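Local coordinates for phenylacetic acid degradation protein paaI (Escherichia coli, PDB 2FS2) that hydrolyses acyl-coenzyme A thioesters, preferring phenylacetyl-CoA esters that carry hydroxyl groups on the ring, at residues D62-Y67 against A97-R102; D112-N117 against V123-G128. One frame throughout, in Å; residues are numbered along the deposited sequence.

Overall arrangement
Both contacts belong to one hot-dog subunit, in which an antiparallel sheet curls round a central helix. Contact 1 sets that helix on strand 94-101; contact 2 pairs the next two strands of the same sheet, with the centres of the two contacts about 9 Å apart. They join directly: Gln100 N lies 2.8 Å from Asp112 O and Thr98 O lies 2.9 Å from Glu114 N, probable hydrogen bonds between neighbouring strands. On the helix side, Ile113 CG1 packs at 3.4 Å on Ala99 CB. Hot-dog thioesterases generally place their active sites between subunits. Here Asp62 of contact 1 packs on Gly54 of a third subunit, while Arg102 and the charged face of contact 2 meet a second subunit.

Contact 1: residues D62-Y67 against A97-R102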
loop_
_atom_site.group_PDB
_atom_site.type_symbol
_atom_site.label_atom_id
_atom_site.label_comp_id
_atom_site.label_asym_id
_atom_site.label_seq_id
_atom_site.Cartn_x
_atom_site.Cartn_y
_atom_site.Cartn_z
ATOM N N ASP B 62 -8.036 -12.330 -4.089
ATOM C CA ASP B 62 -7.933 -11.852 -5.450
ATOM C C ASP B 62 -9.067 -12.466 -6.192
ATOM O O ASP B 62 -9.571 -11.895 -7.152
ATOM C CB ASP B 62 -6.606 -12.381 -6.027
ATOM C CG ASP B 62 -6.293 -11.857 -7.446
ATOM O OD1 ASP B 62 -6.687 -10.692 -7.808
ATOM O OD2 ASP B 62 -5.606 -12.519 -8.262
ATOM N N THR B 63 -9.512 -13.631 -5.736
ATOM C CA THR B 63 -10.699 -14.211 -6.336
ATOM C C THR B 63 -11.971 -13.442 -5.940
ATOM O O THR B 63 -12.837 -13.204 -6.803
ATOM C CB THR B 63 -10.823 -15.683 -5.902
ATOM O OG1 THR B 63 -9.689 -16.411 -6.376
ATOM C CG2 THR B 63 -11.942 -16.350 -6.590
ATOM N N ALA B 64 -12.182 -13.101 -4.648
ATOM C CA ALA B 64 -13.335 -12.315 -4.310
ATOM C C ALA B 64 -13.245 -10.971 -5.034
ATOM O O ALA B 64 -14.229 -10.404 -5.458
ATOM C CB ALA B 64 -13.423 -12.041 -2.710
ATOM N N PHE B 65 -12.045 -10.434 -5.092
ATOM C CA PHE B 65 -11.858 -9.189 -5.821
ATOM C C PHE B 65 -12.275 -9.270 -7.385
ATOM O O PHE B 65 -12.954 -8.375 -7.891
ATOM C CB PHE B 65 -10.377 -8.845 -5.640
ATOM C CG PHE B 65 -9.940 -7.629 -6.374
ATOM C CD1 PHE B 65 -10.727 -6.513 -6.432
ATOM C CD2 PHE B 65 -8.677 -7.556 -6.887
ATOM C CE1 PHE B 65 -10.301 -5.329 -7.171
ATOM C CE2 PHE B 65 -8.231 -6.338 -7.561
ATOM C CZ PHE B 65 -9.096 -5.278 -7.730
ATOM N N ALA B 66 -11.774 -10.270 -8.110
ATOM C CA ALA B 66 -12.103 -10.480 -9.521
ATOM C C ALA B 66 -13.625 -10.594 -9.641
ATOM O O ALA B 66 -14.218 -9.966 -10.534
ATOM C CB ALA B 66 -11.364 -11.791 -10.139
ATOM N N TYR B 67 -14.296 -11.309 -8.710
ATOM C CA TYR B 67 -15.750 -11.463 -8.846
ATOM C C TYR B 67 -16.486 -10.151 -8.644
ATOM O O TYR B 67 -17.342 -9.782 -9.446
ATOM C CB TYR B 67 -16.297 -12.637 -7.959
ATOM C CG TYR B 67 -15.900 -13.936 -8.632
ATOM C CD1 TYR B 67 -14.628 -14.425 -8.545
ATOM C CD2 TYR B 67 -16.779 -14.586 -9.481
ATOM C CE1 TYR B 67 -14.233 -15.571 -9.219
ATOM C CE2 TYR B 67 -16.424 -15.763 -10.161
ATOM C CZ TYR B 67 -15.142 -16.265 -10.020
ATOM O OH TYR B 67 -14.794 -17.407 -10.729
ATOM N N ALA B 97 -13.930 -14.740 2.236
ATOM C CA ALA B 97 -13.437 -13.447 1.697
ATOM C C ALA B 97 -14.647 -12.694 1.140
ATOM O O ALA B 97 -15.427 -13.273 0.320
ATOM C CB ALA B 97 -12.326 -13.659 0.595
ATOM N N THR B 98 -14.875 -11.485 1.646
ATOM C CA THR B 98 -15.923 -10.637 1.200
ATOM C C THR B 98 -15.301 -9.421 0.556
ATOM O O THR B 98 -14.500 -8.735 1.190
ATOM C CB THR B 98 -16.655 -10.185 2.366
ATOM O OG1 THR B 98 -17.326 -11.318 2.987
ATOM C CG2 THR B 98 -17.844 -9.272 2.039
ATOM N N ALA B 99 -15.752 -9.105 -0.655
ATOM C CA ALA B 99 -15.197 -7.999 -1.385
ATOM C C ALA B 99 -16.310 -6.996 -1.595
ATOM O O ALA B 99 -17.400 -7.372 -1.959
ATOM C CB ALA B 99 -14.684 -8.545 -2.681
ATOM N N GLN B 100 -16.077 -5.705 -1.381
ATOM C CA GLN B 100 -17.113 -4.687 -1.460
ATOM C C GLN B 100 -16.496 -3.526 -2.258
ATOM O O GLN B 100 -15.378 -3.118 -1.932
ATOM C CB GLN B 100 -17.191 -4.007 -0.116
ATOM C CG GLN B 100 -18.009 -4.504 0.842
ATOM C CD GLN B 100 -17.743 -3.766 2.148
ATOM O OE1 GLN B 100 -18.088 -2.592 2.281
ATOM N NE2 GLN B 100 -17.115 -4.429 3.064
ATOM N N VAL B 101 -17.220 -2.998 -3.226
ATOM C CA VAL B 101 -16.795 -1.804 -3.991
ATOM C C VAL B 101 -16.790 -0.571 -3.003
ATOM O O VAL B 101 -17.699 -0.401 -2.185
ATOM C CB VAL B 101 -17.680 -1.589 -5.244
ATOM C CG1 VAL B 101 -19.091 -1.365 -4.908
ATOM C CG2 VAL B 101 -17.238 -0.386 -6.062
ATOM N N ARG B 102 -15.696 0.181 -3.000
ATOM C CA ARG B 102 -15.629 1.564 -2.381
ATOM C C ARG B 102 -15.740 2.671 -3.436
ATOM O O ARG B 102 -16.252 3.687 -3.147
ATOM C CB ARG B 102 -14.243 1.740 -1.764
ATOM C CG ARG B 102 -13.939 0.638 -0.723
ATOM C CD ARG B 102 -14.991 0.501 0.397
ATOM N NE ARG B 102 -15.333 1.741 1.105
ATOM C CZ ARG B 102 -14.609 2.309 2.122
ATOM N NH1 ARG B 102 -13.474 1.818 2.519
ATOM N NH2 ARG B 102 -15.043 3.349 2.793
#
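The helical turn that sets Ala64 against Ala97 and Ala99 includes the bond from Ala66 N to Asp62 O, 2.9 Å long and internal to the helix. Between helix and strand the meeting is one of methyl groups and backbone. Ala64 points its CB toward the strand, where it touches Ala99 CB at 3.7 Å and Ala97 CB at 3.8 Å. Those two methyls come from alternate residues, which an extended strand turns to the same face, while Thr98 between them points the other way. Ala99 in turn reaches into the helix backbone: its CB sits 3.4 Å from Ala64 O and 4.0 Å from Phe65 N. Because each touching side chain ends at CB, the backbones come close. Ala64 CA and Ala99 CA are 5.5 Å apart, and the axes of the two short segments approach to 7.4 Å at an angle of 37°. All four residues that touch are buried, yet the shared surface is small, 138 Å² in all.

Larger groups on the same helical turn are sent elsewhere. Phe65 has CG anti to the backbone N (chi1 177°), which carries its ring clear of strand 97-101, and the side chain packs on Ile113 of the next strand. Tyr67 leads off in another direction, its side chain lying against Ala10, Met13 and Tyr14 of helix 2-15 and its OH hydrogen-bonded to Asp17. Strand 94-101 itself runs between 34-40, where Ala64 also touches Val37, and 108-116, bonded through its backbone to both, and its alanine face lies against helix 54-70, the central helix of the hot-dog fold.

Contact 2: residues D112-N117 against V123-G128; sequences DIEIVN and VALFRG
Asp112 and Arg127 carry the charged part of this pairing, side by side with carboxylate and guanidinium planes only 7° apart. The salt bridge is two-pronged: Arg127 NH2 gives a hydrogen bond of 2.6 Å to the syn lone pair of Asp112 OD2, while Arg127 NE meets Asp112 OD1 at a modelled 2.5 Å, so short that its exact length is doubtful. A bend in the arginine chain (chi3 -52°) turns the guanidinium edge onto the acid. Asp112 OD2 also pairs with Arg102, and with Arg127 of the second subunit; a leucine in place of Arg127 would probably leave Asp112 OD1 without its mate in this pairing and take from OD2 the arginine partners at this position, with Arg102 still at hand.

Backbone bonds knit the rest. Ile113 and Phe126 form a hydrogen-bonded pair, with Ile113 N to Phe126 O at 2.9 Å and Phe126 N to Ile113 O at 3.0 Å. Farther along, Ile115 O accepts Val123 N at 2.7 Å and, weakly, Ala124 N at 3.4 Å.

Apolar contacts occupy both faces. Ile113 lies alongside Phe126, with Ile113 CD1 3.8 Å from Phe126 CD2 at an oblique approach to the ring, on the face turned to helix 54-70. On the other, Leu125 CD2 rests against the aliphatic stem of Glu114, 3.9 Å from Glu114 CG, while the glutamate's carboxylate goes to Arg102 of the second subunit and to Thr122.

Two residues, Val123 and Ala124, thus face the single Ile115: a classic beta bulge in the antiparallel hairpin 108-116/122-132 of the hot-dog sheet.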
loop_
_atom_site.group_PDB
_atom_site.type_symbol
_atom_site.label_atom_id
_atom_site.label_comp_id
_atom_site.label_asym_id
_atom_site.label_seq_id
_atom_site.Cartn_x
_atom_site.Cartn_y
_atom_site.Cartn_z
ATOM N N ASP B 112 -12.522 -3.310 -1.422
ATOM C CA ASP B 112 -11.982 -3.720 -0.126
ATOM C C ASP B 112 -12.402 -5.161 0.040
ATOM O O ASP B 112 -13.576 -5.452 -0.155
ATOM C CB ASP B 112 -12.661 -2.967 0.945
ATOM C CG ASP B 112 -11.962 -1.635 1.228
ATOM O OD1 ASP B 112 -11.033 -1.325 0.429
ATOM O OD2 ASP B 112 -12.206 -0.856 2.207
ATOM N N ILE B 113 -11.471 -5.994 0.498
ATOM C CA ILE B 113 -11.780 -7.384 0.704
ATOM C C ILE B 113 -11.380 -7.699 2.175
ATOM O O ILE B 113 -10.326 -7.280 2.675
ATOM C CB ILE B 113 -10.952 -8.309 -0.239
ATOM C CG1 ILE B 113 -11.446 -8.391 -1.696
ATOM C CG2 ILE B 113 -10.863 -9.767 0.342
ATOM C CD1 ILE B 113 -11.359 -7.022 -2.525
ATOM N N GLU B 114 -12.204 -8.457 2.870
ATOM C CA GLU B 114 -11.790 -8.925 4.205
ATOM C C GLU B 114 -11.905 -10.440 4.225
ATOM O O GLU B 114 -12.952 -10.977 3.858
ATOM C CB GLU B 114 -12.718 -8.298 5.234
ATOM C CG GLU B 114 -12.489 -8.821 6.693
ATOM C CD GLU B 114 -13.073 -7.889 7.761
ATOM O OE1 GLU B 114 -13.943 -7.032 7.380
ATOM O OE2 GLU B 114 -12.666 -7.991 8.991
ATOM N N ILE B 115 -10.911 -11.111 4.804
ATOM C CA ILE B 115 -10.953 -12.542 5.027
ATOM C C ILE B 115 -11.107 -12.868 6.541
ATOM O O ILE B 115 -10.340 -12.390 7.355
ATOM C CB ILE B 115 -9.689 -13.316 4.413
ATOM C CG1 ILE B 115 -9.452 -13.016 2.913
ATOM C CG2 ILE B 115 -9.794 -14.873 4.653
ATOM C CD1 ILE B 115 -8.214 -13.773 2.298
ATOM N N VAL B 116 -12.107 -13.680 6.850
ATOM C CA VAL B 116 -12.559 -13.956 8.188
ATOM C C VAL B 116 -12.597 -15.466 8.302
ATOM O O VAL B 116 -12.914 -16.147 7.293
ATOM C CB VAL B 116 -13.972 -13.330 8.350
ATOM C CG1 VAL B 116 -14.698 -13.870 9.477
ATOM C CG2 VAL B 116 -13.872 -11.732 8.544
ATOM N N ASN B 117 -12.210 -16.008 9.470
ATOM C CA ASN B 117 -12.286 -17.441 9.648
ATOM C C ASN B 117 -13.578 -17.869 10.301
ATOM O O ASN B 117 -14.488 -17.049 10.520
ATOM C CB ASN B 117 -11.094 -17.970 10.404
ATOM C CG ASN B 117 -11.147 -17.592 11.879
ATOM O OD1 ASN B 117 -12.177 -17.166 12.416
ATOM N ND2 ASN B 117 -10.038 -17.724 12.523
ATOM N N VAL B 123 -8.517 -12.676 9.336
ATOM C CA VAL B 123 -7.291 -13.225 8.935
ATOM C C VAL B 123 -6.440 -12.223 8.146
ATOM O O VAL B 123 -5.193 -12.231 8.275
ATOM C CB VAL B 123 -7.625 -14.463 8.108
ATOM C CG1 VAL B 123 -6.468 -14.922 7.268
ATOM C CG2 VAL B 123 -8.200 -15.591 9.072
ATOM N N ALA B 124 -7.092 -11.391 7.330
ATOM C CA ALA B 124 -6.387 -10.580 6.372
ATOM C C ALA B 124 -7.341 -9.495 5.791
ATOM O O ALA B 124 -8.596 -9.687 5.743
ATOM C CB ALA B 124 -5.777 -11.505 5.280
ATOM N N LEU B 125 -6.745 -8.383 5.358
ATOM C CA LEU B 125 -7.475 -7.153 4.848
ATOM C C LEU B 125 -6.746 -6.834 3.577
ATOM O O LEU B 125 -5.530 -6.977 3.503
ATOM C CB LEU B 125 -7.374 -5.953 5.836
ATOM C CG LEU B 125 -8.158 -6.103 7.125
ATOM C CD1 LEU B 125 -7.937 -5.041 8.142
ATOM C CD2 LEU B 125 -9.716 -6.144 6.874
ATOM N N PHE B 126 -7.474 -6.520 2.515
ATOM C CA PHE B 126 -6.801 -6.349 1.271
ATOM C C PHE B 126 -7.586 -5.181 0.658
ATOM O O PHE B 126 -8.746 -4.977 0.981
ATOM C CB PHE B 126 -7.053 -7.638 0.555
ATOM C CG PHE B 126 -6.829 -7.613 -0.892
ATOM C CD1 PHE B 126 -5.775 -8.393 -1.447
ATOM C CD2 PHE B 126 -7.675 -6.927 -1.730
ATOM C CE1 PHE B 126 -5.555 -8.418 -2.845
ATOM C CE2 PHE B 126 -7.484 -6.944 -3.175
ATOM C CZ PHE B 126 -6.441 -7.687 -3.718
ATOM N N ARG B 127 -6.920 -4.419 -0.189
ATOM C CA ARG B 127 -7.575 -3.325 -0.867
ATOM C C ARG B 127 -6.986 -3.382 -2.255
ATOM O O ARG B 127 -5.792 -3.475 -2.470
ATOM C CB ARG B 127 -7.361 -1.954 -0.165
ATOM C CG ARG B 127 -7.833 -0.775 -1.082
ATOM C CD ARG B 127 -8.221 0.555 -0.435
ATOM N NE ARG B 127 -9.210 0.357 0.629
ATOM C CZ ARG B 127 -9.307 1.112 1.678
ATOM N NH1 ARG B 127 -8.463 2.163 1.785
ATOM N NH2 ARG B 127 -10.245 0.855 2.586
ATOM N N GLY B 128 -7.855 -3.384 -3.250
ATOM C CA GLY B 128 -7.385 -3.650 -4.585
ATOM C C GLY B 128 -7.892 -2.522 -5.498
ATOM O O GLY B 128 -8.988 -2.008 -5.351
#